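Local atomic coordinates of alanine racemase (Acinetobacter baumannii, PDB entry 4QHR), a protein that belongs to the alanine racemase family, joining an N-terminal TIM-barrel domain to a mainly beta C-terminal domain in an assembly of two chains. Residues 3-8 against 235-240; 273-278 against 348-353; 89-94 against 116-121; 75-80 against 95-100; 195-200 against 208-213. All blocks are in the same frame, centred on the assembly; numbering follows the deposited sequence.

Interaction 1 of 5, residues 3-8 against 235-240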
# COMPACT_ATOMS: atom_id res chain seq x y z
N GLN A 3 3.86 -17.72 -1.11
CA GLN A 3 4.87 -17.04 -1.92
C GLN A 3 4.33 -15.72 -2.48
O GLN A 3 3.44 -15.69 -3.31
CB GLN A 3 5.30 -17.95 -3.06
CG GLN A 3 5.90 -19.23 -2.52
CD GLN A 3 7.14 -19.01 -1.67
OE1 GLN A 3 7.98 -18.18 -1.97
NE2 GLN A 3 7.24 -19.74 -0.61
N ALA A 4 4.89 -14.64 -1.96
CA ALA A 4 4.69 -13.26 -2.42
C ALA A 4 6.00 -12.58 -2.11
O ALA A 4 6.40 -12.49 -0.96
CB ALA A 4 3.55 -12.61 -1.64
N THR A 5 6.69 -12.14 -3.15
CA THR A 5 8.08 -11.69 -3.08
C THR A 5 8.38 -10.40 -3.89
O THR A 5 7.90 -10.20 -4.98
CB THR A 5 8.96 -12.82 -3.59
OG1 THR A 5 8.55 -14.03 -2.97
CG2 THR A 5 10.42 -12.59 -3.26
N VAL A 6 9.21 -9.56 -3.31
CA VAL A 6 9.65 -8.29 -3.89
C VAL A 6 11.17 -8.42 -4.01
O VAL A 6 11.86 -8.51 -2.99
CB VAL A 6 9.30 -7.11 -3.01
CG1 VAL A 6 10.02 -5.84 -3.46
CG2 VAL A 6 7.78 -6.88 -2.95
N TYR A 7 11.65 -8.45 -5.25
CA TYR A 7 13.07 -8.61 -5.60
C TYR A 7 13.58 -7.27 -6.04
O TYR A 7 12.90 -6.59 -6.80
CB TYR A 7 13.26 -9.54 -6.82
CG TYR A 7 12.84 -10.96 -6.61
CD1 TYR A 7 11.53 -11.37 -6.89
CD2 TYR A 7 13.71 -11.89 -6.14
CE1 TYR A 7 11.13 -12.67 -6.71
CE2 TYR A 7 13.30 -13.18 -5.94
CZ TYR A 7 12.01 -13.56 -6.24
OH TYR A 7 11.59 -14.84 -6.06
N ILE A 8 14.78 -6.93 -5.61
CA ILE A 8 15.43 -5.66 -5.93
C ILE A 8 16.79 -5.92 -6.59
O ILE A 8 17.70 -6.44 -5.92
CB ILE A 8 15.63 -4.80 -4.65
CG1 ILE A 8 14.34 -4.63 -3.86
CG2 ILE A 8 16.20 -3.44 -5.02
CD1 ILE A 8 13.31 -3.75 -4.60
N THR A 235 11.13 -6.49 -9.24
CA THR A 235 10.19 -7.52 -9.70
C THR A 235 9.29 -7.96 -8.55
O THR A 235 9.78 -8.34 -7.44
CB THR A 235 10.94 -8.70 -10.30
OG1 THR A 235 11.84 -8.20 -11.27
CG2 THR A 235 9.95 -9.63 -11.01
N PHE A 236 7.98 -7.95 -8.78
CA PHE A 236 6.99 -8.30 -7.75
C PHE A 236 6.36 -9.61 -8.23
O PHE A 236 5.72 -9.65 -9.29
CB PHE A 236 5.97 -7.14 -7.64
CG PHE A 236 4.91 -7.27 -6.55
CD1 PHE A 236 5.09 -8.02 -5.37
CD2 PHE A 236 3.74 -6.57 -6.69
CE1 PHE A 236 4.08 -8.06 -4.40
CE2 PHE A 236 2.73 -6.62 -5.75
CZ PHE A 236 2.90 -7.37 -4.61
N THR A 237 6.57 -10.69 -7.46
CA THR A 237 6.03 -12.02 -7.80
C THR A 237 5.12 -12.68 -6.77
O THR A 237 5.09 -12.33 -5.60
CB THR A 237 7.16 -13.02 -8.17
OG1 THR A 237 7.86 -13.47 -7.00
CG2 THR A 237 8.12 -12.38 -9.20
N ALA A 238 4.35 -13.67 -7.24
CA ALA A 238 3.59 -14.57 -6.40
C ALA A 238 3.47 -15.93 -7.14
O ALA A 238 4.16 -16.15 -8.13
CB ALA A 238 2.22 -13.97 -6.03
N GLU A 239 2.68 -16.85 -6.65
CA GLU A 239 2.55 -18.17 -7.26
C GLU A 239 1.10 -18.58 -7.40
O GLU A 239 0.18 -18.11 -6.69
CB GLU A 239 3.32 -19.24 -6.42
CG GLU A 239 4.83 -19.23 -6.69
CD GLU A 239 5.54 -20.27 -5.87
OE1 GLU A 239 4.85 -21.16 -5.29
OE2 GLU A 239 6.78 -20.20 -5.82
N ILE A 240 0.91 -19.48 -8.35
CA ILE A 240 -0.39 -20.15 -8.51
C ILE A 240 -0.69 -21.12 -7.37
O ILE A 240 0.09 -22.01 -7.09
CB ILE A 240 -0.49 -20.85 -9.87
CG1 ILE A 240 -0.57 -19.75 -10.93
CG2 ILE A 240 -1.74 -21.73 -9.89
CD1 ILE A 240 -0.51 -20.22 -12.37
O HOH W 1 6.75 -15.12 -4.96
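Tyr7 lies against both Thr235 and Thr237 where strand 4-8 runs antiparallel to strand 234-246. Tyr7 CB sits 3.7 Å from Thr235 O, and CD1 passes the same oxygen in the plane of the ring. Farther out, Tyr7 CE1 comes to 3.4 Å from Thr237 OG1, again at the ring edge, and Tyr7 OH ends 4.1 Å from that OG1. With CG anti to the carbonyl carbon (chi1 -64°), Tyr7 CG lies 4.1 Å from Thr235 O. One ring face is covered near its rim by Thr5 CG2. The backbones are joined by two hydrogen-bonded pairs, Thr5 with Thr237 and Tyr7 with Thr235; the straightest bond is Tyr7 N to Thr235 O, 2.9 Å and 176° at the hydrogen. On the side of the sheet that carries Val6 and Phe236, Val6 CG2 meets Phe236 CD1 at 3.8 Å, while Trp323 meets the same phenylalanine ring. Water 1 spans the two threonine hydroxyls, 2.9 Å from Thr5 OG1 and 2.8 Å from Thr237 OG1. Chemically, then, one side of this strand pair is apolar, while the other mixes an aromatic ring with hydroxyls bridged by a shared water.

Interaction 2 of 5, residues 273-278 against 348-353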
# COMPACT_ATOMS: atom_id res chain seq x y z
N TYR A 273 -4.67 -7.04 -2.66
CA TYR A 273 -4.42 -5.69 -2.23
C TYR A 273 -3.86 -5.61 -0.85
O TYR A 273 -3.30 -4.58 -0.52
CB TYR A 273 -5.59 -4.72 -2.44
CG TYR A 273 -6.83 -5.10 -1.64
CD1 TYR A 273 -6.95 -4.80 -0.31
CD2 TYR A 273 -7.90 -5.73 -2.28
CE1 TYR A 273 -8.11 -5.15 0.41
CE2 TYR A 273 -9.04 -6.05 -1.61
CZ TYR A 273 -9.13 -5.80 -0.28
OH TYR A 273 -10.30 -6.22 0.35
N GLY A 274 -3.98 -6.69 -0.07
CA GLY A 274 -3.33 -6.80 1.24
C GLY A 274 -1.83 -6.93 1.16
O GLY A 274 -1.13 -6.75 2.19
N ASP A 275 -1.33 -7.26 -0.03
CA ASP A 275 0.11 -7.20 -0.32
C ASP A 275 0.54 -5.90 -0.98
O ASP A 275 1.73 -5.66 -1.13
CB ASP A 275 0.50 -8.32 -1.24
CG ASP A 275 0.11 -9.61 -0.69
OD1 ASP A 275 0.90 -10.08 0.17
OD2 ASP A 275 -0.99 -10.12 -1.08
N GLY A 276 -0.42 -5.09 -1.36
CA GLY A 276 -0.17 -3.88 -2.11
C GLY A 276 -0.35 -4.03 -3.62
O GLY A 276 -0.07 -3.11 -4.34
N TYR A 277 -0.87 -5.17 -4.09
CA TYR A 277 -1.27 -5.25 -5.48
C TYR A 277 -2.60 -4.49 -5.66
O TYR A 277 -3.52 -4.73 -4.89
CB TYR A 277 -1.44 -6.71 -5.87
CG TYR A 277 -1.63 -6.92 -7.37
CD1 TYR A 277 -0.57 -6.77 -8.25
CD2 TYR A 277 -2.84 -7.25 -7.88
CE1 TYR A 277 -0.73 -6.97 -9.62
CE2 TYR A 277 -3.02 -7.48 -9.24
CZ TYR A 277 -1.97 -7.32 -10.11
OH TYR A 277 -2.17 -7.55 -11.47
N PRO A 278 -2.69 -3.55 -6.64
CA PRO A 278 -3.83 -2.64 -6.65
C PRO A 278 -5.12 -3.34 -7.03
O PRO A 278 -5.07 -4.29 -7.80
CB PRO A 278 -3.48 -1.60 -7.72
CG PRO A 278 -2.07 -1.80 -8.06
CD PRO A 278 -1.70 -3.21 -7.69
N SER A 348 2.62 -3.61 0.88
CA SER A 348 2.53 -3.79 2.29
C SER A 348 3.79 -4.53 2.76
O SER A 348 4.66 -4.88 1.97
CB SER A 348 1.27 -4.62 2.62
OG SER A 348 1.51 -6.00 2.44
N SER A 349 3.83 -4.82 4.06
CA SER A 349 4.95 -5.55 4.64
C SER A 349 4.81 -7.07 4.43
O SER A 349 5.73 -7.79 4.74
CB SER A 349 5.12 -5.31 6.15
OG SER A 349 3.93 -5.74 6.81
N ARG A 350 3.72 -7.56 3.85
CA ARG A 350 3.51 -9.01 3.76
C ARG A 350 4.53 -9.69 2.80
O ARG A 350 5.19 -10.68 3.20
CB ARG A 350 2.07 -9.34 3.42
CG ARG A 350 1.85 -10.84 3.34
CD ARG A 350 0.42 -11.16 3.69
NE ARG A 350 -0.45 -10.71 2.60
CZ ARG A 350 -1.77 -10.78 2.59
NH1 ARG A 350 -2.45 -11.20 3.63
NH2 ARG A 350 -2.42 -10.37 1.52
N PRO A 351 4.68 -9.17 1.56
CA PRO A 351 5.72 -9.78 0.71
C PRO A 351 7.12 -9.83 1.31
O PRO A 351 7.56 -8.89 1.93
CB PRO A 351 5.69 -8.91 -0.57
CG PRO A 351 4.28 -8.40 -0.59
CD PRO A 351 3.99 -8.10 0.83
N VAL A 352 7.83 -10.93 1.08
CA VAL A 352 9.26 -11.04 1.44
C VAL A 352 10.12 -10.22 0.50
O VAL A 352 9.90 -10.28 -0.72
CB VAL A 352 9.73 -12.52 1.45
CG1 VAL A 352 11.19 -12.60 1.79
CG2 VAL A 352 8.94 -13.27 2.50
N ARG A 353 11.05 -9.43 1.05
CA ARG A 353 11.98 -8.66 0.24
C ARG A 353 13.27 -9.47 0.07
O ARG A 353 13.81 -9.98 1.06
CB ARG A 353 12.33 -7.34 0.89
CG ARG A 353 11.41 -6.20 0.53
CD ARG A 353 9.97 -6.42 0.95
NE ARG A 353 9.15 -5.24 0.65
CZ ARG A 353 7.86 -5.14 0.96
NH1 ARG A 353 7.19 -6.14 1.56
NH2 ARG A 353 7.23 -4.01 0.65
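An ST turn begins at Ser348, in the loop before strand 352-355, and the same serine hydroxyl ties this turn to the loop at Gly274 and Asp275 in the C-terminal domain. Ser348 OG accepts from Arg350 N at 3.1 Å and donates to Gly274 O at 2.8 Å, two bonds that fix its rotation. Ser348 N bonds Asp275 O at 3.0 Å, a straight bond whose donor stands well above the carbonyl plane. Arg350 then grips the Asp275 carboxylate side-on. Arg350 NE reaches Asp275 OD1 at 2.9 Å, and Arg350 NH2 reaches Asp275 OD2 at 3.0 Å. Both nitrogens come from above the carboxylate plane, which is turned 43° from the guanidinium. A bend at chi3 (71°) swings NE round to OD1. Gly274 O lies over one face of the guanidinium, and with no side chain on that glycine Arg350 NH2 also comes to 3.5 Å from Gly274 C. The charges are shared more widely: Asp275 OD2 has its strongest partner in Arg2, and Arg350 NH1 pairs with Asp303 and with Glu62 of the second subunit, so the ion network extends across the dimer interface. Beside the salt bridge lies the ring of Pro351, whose CG packs 3.8 Å from Asp275 CB.

Interaction 3 of 5, residues 89-94 against 116-121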
# COMPACT_ATOMS: atom_id res chain seq x y z
N VAL A 89 20.18 18.22 15.32
CA VAL A 89 20.37 16.85 14.80
C VAL A 89 20.84 16.89 13.34
O VAL A 89 21.82 16.25 12.97
CB VAL A 89 19.08 16.01 14.87
CG1 VAL A 89 19.32 14.60 14.35
CG2 VAL A 89 18.54 15.96 16.30
N ALA A 90 20.14 17.67 12.53
CA ALA A 90 20.56 17.93 11.16
C ALA A 90 21.99 18.40 11.06
O ALA A 90 22.76 17.90 10.26
CB ALA A 90 19.62 18.95 10.49
N ILE A 91 22.38 19.37 11.88
CA ILE A 91 23.72 19.88 11.85
C ILE A 91 24.75 18.81 12.25
O ILE A 91 25.80 18.66 11.59
CB ILE A 91 23.81 21.12 12.74
CG1 ILE A 91 23.06 22.30 12.08
CG2 ILE A 91 25.22 21.50 13.01
CD1 ILE A 91 22.69 23.38 13.11
N GLU A 92 24.43 18.02 13.26
CA GLU A 92 25.36 17.03 13.81
C GLU A 92 25.58 15.90 12.81
O GLU A 92 26.70 15.42 12.61
CB GLU A 92 24.81 16.51 15.14
CG GLU A 92 25.48 15.26 15.73
CD GLU A 92 26.91 15.49 16.20
OE1 GLU A 92 27.63 14.47 16.26
OE2 GLU A 92 27.34 16.64 16.53
N GLN A 93 24.50 15.50 12.16
CA GLN A 93 24.56 14.47 11.15
C GLN A 93 25.00 14.95 9.77
O GLN A 93 25.07 14.14 8.84
CB GLN A 93 23.18 13.83 11.03
CG GLN A 93 22.66 13.15 12.30
CD GLN A 93 23.44 11.89 12.60
OE1 GLN A 93 24.16 11.39 11.76
NE2 GLN A 93 23.30 11.40 13.81
N LYS A 94 25.28 16.23 9.63
CA LYS A 94 25.61 16.83 8.34
C LYS A 94 24.51 16.67 7.24
O LYS A 94 24.79 16.23 6.11
CB LYS A 94 26.93 16.32 7.82
CG LYS A 94 28.09 16.74 8.70
CD LYS A 94 29.39 16.22 8.11
CE LYS A 94 30.60 16.79 8.86
NZ LYS A 94 31.63 15.71 9.01
N ILE A 116 27.00 26.59 9.53
CA ILE A 116 28.07 27.02 8.60
C ILE A 116 29.39 26.32 8.93
O ILE A 116 30.12 25.87 8.04
CB ILE A 116 28.23 28.56 8.61
CG1 ILE A 116 27.00 29.17 7.93
CG2 ILE A 116 29.51 28.99 7.88
CD1 ILE A 116 26.86 30.66 8.18
N ALA A 117 29.70 26.17 10.21
CA ALA A 117 30.97 25.53 10.55
C ALA A 117 31.01 24.08 10.10
O ALA A 117 32.07 23.59 9.76
CB ALA A 117 31.24 25.65 12.04
N GLN A 118 29.85 23.42 10.05
CA GLN A 118 29.76 22.04 9.54
C GLN A 118 29.91 21.96 8.03
O GLN A 118 30.00 20.87 7.51
CB GLN A 118 28.44 21.36 9.98
CG GLN A 118 28.45 20.82 11.40
CD GLN A 118 29.32 19.57 11.56
OE1 GLN A 118 30.54 19.61 11.34
NE2 GLN A 118 28.72 18.47 11.93
N GLY A 119 29.94 23.09 7.32
CA GLY A 119 30.18 23.09 5.91
C GLY A 119 28.93 22.87 5.11
O GLY A 119 29.01 22.45 3.98
N LEU A 120 27.77 23.17 5.70
CA LEU A 120 26.48 22.74 5.10
C LEU A 120 25.93 23.87 4.29
O LEU A 120 25.84 25.01 4.79
CB LEU A 120 25.47 22.35 6.19
CG LEU A 120 25.91 21.16 7.06
CD1 LEU A 120 24.96 21.04 8.28
CD2 LEU A 120 25.94 19.86 6.28
N LYS A 121 25.52 23.55 3.07
CA LYS A 121 24.82 24.51 2.24
C LYS A 121 23.39 24.56 2.65
O LYS A 121 22.87 23.63 3.30
CB LYS A 121 24.92 24.19 0.74
CG LYS A 121 26.35 23.95 0.24
CD LYS A 121 26.44 23.52 -1.23
CE LYS A 121 25.78 22.21 -1.54
NZ LYS A 121 26.45 20.99 -0.96
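Gln118 and Ile91 share the hydrogen bond of this contact, which joins the ends of helices 87-92 and 112-117. Gln118 NE2 donates to Ile91 O at 2.9 Å, with 155° at the hydrogen and the acceptor lying near the amide plane. Ile91 O also takes the bond from Lys94 N at 3.2 Å, and the two donors approach from opposite faces of its plane. Lys94 N belongs to a Schellman motif that finishes helix 87-92, its residue having positive phi. Gly119 ends helix 112-117 in the same way, and the Gln118 side chain reaches from one helix end to the other.

The apolar contacts lie around this bond. Ile91 CG2 meets Gln118 CG at 3.7 Å, the two side chains crossing at a slant. Chi2 of Gln118 (-72°) bends its chain at CD. Leu120 spreads its methyls over the first helix end: CD1 comes to 4.0 Å from Ile91 CA, and CD2 to 3.6 Å from Lys94 C. The aliphatic part of Lys94 crosses Gln118 at about a right angle, CG lying 3.7 Å from NE2 and CE 3.8 Å from OE1. Tyr115 touches both Ile91 and Leu120 from helix 112-117.

Chemically, the carbonyl of a helix's last turn is given a second donor by a side-chain amide, while leucine and isoleucine carbons cover the buried side and Lys94 lies on the exposed side.

Interaction 4 of 5, residues 75-80 against 95-100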
# COMPACT_ATOMS: atom_id res chain seq x y z
N VAL A 75 23.41 14.32 2.76
CA VAL A 75 21.97 14.04 2.71
C VAL A 75 21.31 15.39 2.65
O VAL A 75 21.71 16.27 3.39
CB VAL A 75 21.46 13.25 3.93
CG1 VAL A 75 19.93 13.19 3.95
CG2 VAL A 75 21.95 11.83 3.87
N THR A 76 20.32 15.56 1.78
CA THR A 76 19.54 16.79 1.71
C THR A 76 18.13 16.53 2.22
O THR A 76 17.46 15.59 1.74
CB THR A 76 19.53 17.36 0.31
OG1 THR A 76 20.88 17.72 -0.04
CG2 THR A 76 18.71 18.62 0.26
N LEU A 77 17.69 17.30 3.22
CA LEU A 77 16.30 17.23 3.68
C LEU A 77 15.50 18.12 2.75
O LEU A 77 15.52 19.36 2.85
CB LEU A 77 16.13 17.69 5.13
CG LEU A 77 17.12 17.03 6.12
CD1 LEU A 77 17.00 17.60 7.53
CD2 LEU A 77 16.99 15.50 6.11
N ILE A 78 14.77 17.48 1.82
CA ILE A 78 14.21 18.25 0.68
C ILE A 78 13.02 19.13 1.03
O ILE A 78 12.59 19.92 0.22
CB ILE A 78 13.88 17.27 -0.48
CG1 ILE A 78 14.03 17.88 -1.88
CG2 ILE A 78 12.49 16.69 -0.32
CD1 ILE A 78 15.46 18.23 -2.26
N GLU A 79 12.44 18.98 2.24
CA GLU A 79 11.40 19.84 2.73
C GLU A 79 11.87 20.60 3.92
O GLU A 79 11.08 21.26 4.57
CB GLU A 79 10.20 19.01 3.15
CG GLU A 79 9.60 18.17 2.05
CD GLU A 79 8.29 17.45 2.50
OE1 GLU A 79 7.66 17.84 3.53
OE2 GLU A 79 7.86 16.49 1.80
N GLY A 80 13.17 20.48 4.24
CA GLY A 80 13.74 21.13 5.43
C GLY A 80 13.25 20.52 6.73
O GLY A 80 12.79 19.38 6.75
N PHE A 95 23.30 17.05 7.60
CA PHE A 95 22.17 17.06 6.68
C PHE A 95 21.94 18.50 6.21
O PHE A 95 21.66 19.40 7.02
CB PHE A 95 20.90 16.60 7.39
CG PHE A 95 20.89 15.17 7.83
CD1 PHE A 95 21.75 14.25 7.37
CD2 PHE A 95 19.93 14.77 8.72
CE1 PHE A 95 21.71 12.96 7.78
CE2 PHE A 95 19.86 13.45 9.15
CZ PHE A 95 20.75 12.56 8.67
N GLU A 96 22.04 18.77 4.92
CA GLU A 96 21.77 20.08 4.43
C GLU A 96 20.25 20.24 4.36
O GLU A 96 19.55 19.30 4.01
CB GLU A 96 22.38 20.28 3.05
CG GLU A 96 23.90 20.22 3.09
CD GLU A 96 24.54 20.52 1.77
OE1 GLU A 96 23.86 20.40 0.72
OE2 GLU A 96 25.71 20.94 1.82
N CYS A 97 19.78 21.44 4.66
CA CYS A 97 18.37 21.72 4.73
C CYS A 97 17.90 22.58 3.60
O CYS A 97 18.51 23.60 3.30
CB CYS A 97 18.01 22.45 6.02
SG CYS A 97 18.30 21.44 7.47
N VAL A 98 16.79 22.15 3.00
CA VAL A 98 15.97 23.04 2.24
C VAL A 98 15.29 24.00 3.21
O VAL A 98 14.84 23.59 4.29
CB VAL A 98 14.91 22.29 1.43
CG1 VAL A 98 13.69 23.15 1.18
CG2 VAL A 98 15.50 21.85 0.11
N ILE A 99 15.20 25.28 2.85
CA ILE A 99 14.24 26.16 3.49
C ILE A 99 13.23 26.63 2.44
O ILE A 99 13.57 26.93 1.29
CB ILE A 99 14.89 27.36 4.26
CG1 ILE A 99 15.57 28.34 3.32
CG2 ILE A 99 15.82 26.86 5.36
CD1 ILE A 99 15.90 29.68 3.96
N HIS A 100 11.97 26.66 2.85
CA HIS A 100 10.90 27.03 1.92
C HIS A 100 9.94 28.10 2.50
O HIS A 100 9.09 28.57 1.79
CB HIS A 100 10.13 25.79 1.42
CG HIS A 100 9.44 25.05 2.52
ND1 HIS A 100 8.26 25.49 3.08
CD2 HIS A 100 9.78 23.91 3.17
CE1 HIS A 100 7.90 24.64 4.02
NE2 HIS A 100 8.82 23.69 4.12
O HOH W 2 23.56 17.42 0.78
O HOH W 3 8.35 21.74 5.97
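Leu77 and Glu96 form the shortest of three backbone hydrogen bonds between parallel strands 75-77 and 95-99: Leu77 N to Glu96 O, 2.8 Å. Glu96 N donates to Val75 O at 2.9 Å, and Val98 N to Leu77 O at 3.1 Å. Leu77 O also takes Gly80 N, closing a type I turn. Water 2 lies between Thr76 OG1 and Glu96 OE1, its bond to the glutamate weak; that carboxylate has firmer partners in Trp123 and Lys121. Water 3 donates to Glu79 O and lies 2.7 Å from His100 NE2, in the plane of the imidazole. On the face carrying Val75, Leu77, Phe95 and Cys97, Val75 CB meets Phe95 CD1 at 3.6 Å, the two side chains pointing the same way. With CG anti to the carbonyl carbon (chi1 -50°), Leu77 sets CG against Phe95 CB. Leu77 CD2 comes to 4.0 Å from Phe95 CD2 and Leu77 CD1 to 4.1 Å from Cys97 SG. Val98 CB, separately, sits 3.3 Å from Leu77 O. The contact pairs the strands of a beta-alpha-beta unit in the TIM barrel: helix 87-92 makes the crossover, strands 54-57 and 122-125 flank the pair, and helix 60-68 packs on Val75 and Phe95.

Interaction 5 of 5, residues 195-200 against 208-213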
# COMPACT_ATOMS: atom_id res chain seq x y z
N ALA A 195 12.41 13.68 -15.26
CA ALA A 195 11.86 14.13 -16.56
C ALA A 195 12.74 15.23 -17.19
O ALA A 195 13.06 15.20 -18.42
CB ALA A 195 10.43 14.61 -16.36
N ALA A 196 13.11 16.20 -16.36
CA ALA A 196 13.98 17.30 -16.80
C ALA A 196 15.39 16.83 -17.17
O ALA A 196 16.01 17.40 -18.08
CB ALA A 196 14.06 18.37 -15.75
N ILE A 197 15.93 15.80 -16.47
CA ILE A 197 17.21 15.20 -16.89
C ILE A 197 17.13 14.73 -18.35
O ILE A 197 18.08 14.92 -19.14
CB ILE A 197 17.68 14.10 -15.89
CG1 ILE A 197 18.05 14.74 -14.54
CG2 ILE A 197 18.88 13.33 -16.44
CD1 ILE A 197 18.19 13.79 -13.39
N PHE A 198 16.01 14.11 -18.75
CA PHE A 198 15.86 13.65 -20.12
C PHE A 198 15.61 14.81 -21.09
O PHE A 198 16.17 14.84 -22.20
CB PHE A 198 14.71 12.62 -20.25
CG PHE A 198 15.09 11.24 -19.83
CD1 PHE A 198 15.80 10.43 -20.66
CD2 PHE A 198 14.73 10.75 -18.61
CE1 PHE A 198 16.17 9.14 -20.29
CE2 PHE A 198 15.05 9.48 -18.23
CZ PHE A 198 15.80 8.68 -19.06
N LYS A 199 14.82 15.78 -20.65
CA LYS A 199 14.41 16.84 -21.57
C LYS A 199 15.26 18.09 -21.65
O LYS A 199 15.36 18.64 -22.71
CB LYS A 199 13.03 17.25 -21.27
CG LYS A 199 12.06 16.15 -21.70
CD LYS A 199 10.68 16.36 -21.10
CE LYS A 199 10.00 17.58 -21.67
NZ LYS A 199 8.55 17.57 -21.36
N TRP A 200 15.86 18.53 -20.56
CA TRP A 200 16.47 19.85 -20.50
C TRP A 200 17.86 19.83 -19.88
O TRP A 200 18.04 20.40 -18.80
CB TRP A 200 15.58 20.83 -19.71
CG TRP A 200 14.22 20.92 -20.21
CD1 TRP A 200 13.84 21.02 -21.52
CD2 TRP A 200 13.00 20.88 -19.44
NE1 TRP A 200 12.47 21.05 -21.60
CE2 TRP A 200 11.94 20.98 -20.35
CE3 TRP A 200 12.71 20.77 -18.08
CZ2 TRP A 200 10.60 20.98 -19.94
CZ3 TRP A 200 11.40 20.77 -17.67
CH2 TRP A 200 10.35 20.88 -18.61
N VAL A 208 21.61 17.77 -10.15
CA VAL A 208 20.37 17.17 -10.63
C VAL A 208 19.85 16.22 -9.51
O VAL A 208 20.64 15.70 -8.67
CB VAL A 208 20.59 16.45 -11.98
CG1 VAL A 208 21.02 17.47 -13.03
CG2 VAL A 208 21.57 15.29 -11.88
N ARG A 209 18.56 15.97 -9.54
CA ARG A 209 17.85 15.21 -8.52
C ARG A 209 16.99 14.11 -9.12
O ARG A 209 15.80 14.19 -9.05
CB ARG A 209 16.98 16.12 -7.69
CG ARG A 209 17.73 17.35 -7.15
CD ARG A 209 16.94 18.12 -6.11
NE ARG A 209 15.58 18.51 -6.55
CZ ARG A 209 15.24 19.66 -7.13
NH1 ARG A 209 16.15 20.57 -7.45
NH2 ARG A 209 13.95 19.87 -7.46
N PRO A 210 17.61 13.09 -9.71
CA PRO A 210 16.82 12.00 -10.18
C PRO A 210 16.14 11.19 -9.07
O PRO A 210 16.77 10.81 -8.09
CB PRO A 210 17.83 11.08 -10.81
CG PRO A 210 19.07 11.32 -9.97
CD PRO A 210 19.05 12.80 -9.77
N GLY A 211 14.88 10.87 -9.29
CA GLY A 211 14.18 9.85 -8.49
C GLY A 211 13.73 8.63 -9.27
O GLY A 211 14.44 7.61 -9.35
N ILE A 212 12.54 8.75 -9.87
CA ILE A 212 11.91 7.60 -10.50
C ILE A 212 12.82 6.86 -11.49
O ILE A 212 12.77 5.63 -11.57
CB ILE A 212 10.55 7.98 -11.14
CG1 ILE A 212 9.76 6.71 -11.46
CG2 ILE A 212 10.72 8.89 -12.37
CD1 ILE A 212 9.34 5.91 -10.25
N MET A 213 13.65 7.58 -12.25
CA MET A 213 14.49 6.88 -13.23
C MET A 213 15.52 5.92 -12.59
O MET A 213 15.89 4.91 -13.21
CB MET A 213 15.21 7.84 -14.20
CG MET A 213 16.21 8.76 -13.55
SD MET A 213 16.84 10.03 -14.66
CE MET A 213 17.86 9.10 -15.80
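Met213 meets Phe198 tip to tip, its CE lying 3.7 Å from Phe198 CE2 and 3.9 Å from CZ. The Met213 sulfur, SD, is 5.0 Å from the Phe198 ring centroid and 51° off the ring normal, an oblique Met-aromatic contact. Chi3 of -70° bends the methionine chain at its end and turns CE toward Phe198 CE2 and CZ. Ile197, on the same helix as the phenylalanine, points at the other segment and puts its terminal methyl among three residues at once: CD1 is 3.9 Å from Val208 CB, 3.8 Å from Pro210 CB and 4.2 Å from Met213 SD. Against Val208 the isoleucine crosses at about a right angle, and Ile197 CG1 also lies 4.0 Å from Val208 CB. No hydrogen bond links the two segments; the side chains that meet are apolar. In the TIM barrel this joins helix 194-199 to the run that leaves strand 207-208, the strand that pairs with 28-32. Helix 10-23 packs alongside, with Leu23 touching both Ile197 and Phe198 and Val20 touching Met213. Three nitrogens of the same run bond the modified residue LLP at position 34, Gly211 N and Ile212 N to its OP3 and OP1 and Arg209 NE to its N1, while the other two guanidinium nitrogens of Arg209 go to Met158 O (from NH2) and Ser190 OG (from NH1). One residue further along, Met213 N, the backbone of the residue whose sulfur end touches Phe198, bonds Ser194 OG.

Interactions 1 and 2 lie together, centres about 9 Å apart, and share a sheet: strands 4-8 and 352-355 are neighbours, with Ala4 and Val6 probably bonded to Val352. Yet interaction 1 is regular strand pairing, whereas interaction 2 is a salt-bridged loop contact. Interactions 2 and 4 both touch the second subunit. In the barrel domain, interaction 3 joins helix ends on the outside of the sheet paired in interaction 4, and the Lys121-Glu96 salt bridge links the two. Interaction 3 is partly buried, the other four buried. Interaction 5 is closest of the five to the chain's centre, has no hydrogen bond across it, and meets interaction 4 where Ile78 packs on Arg209.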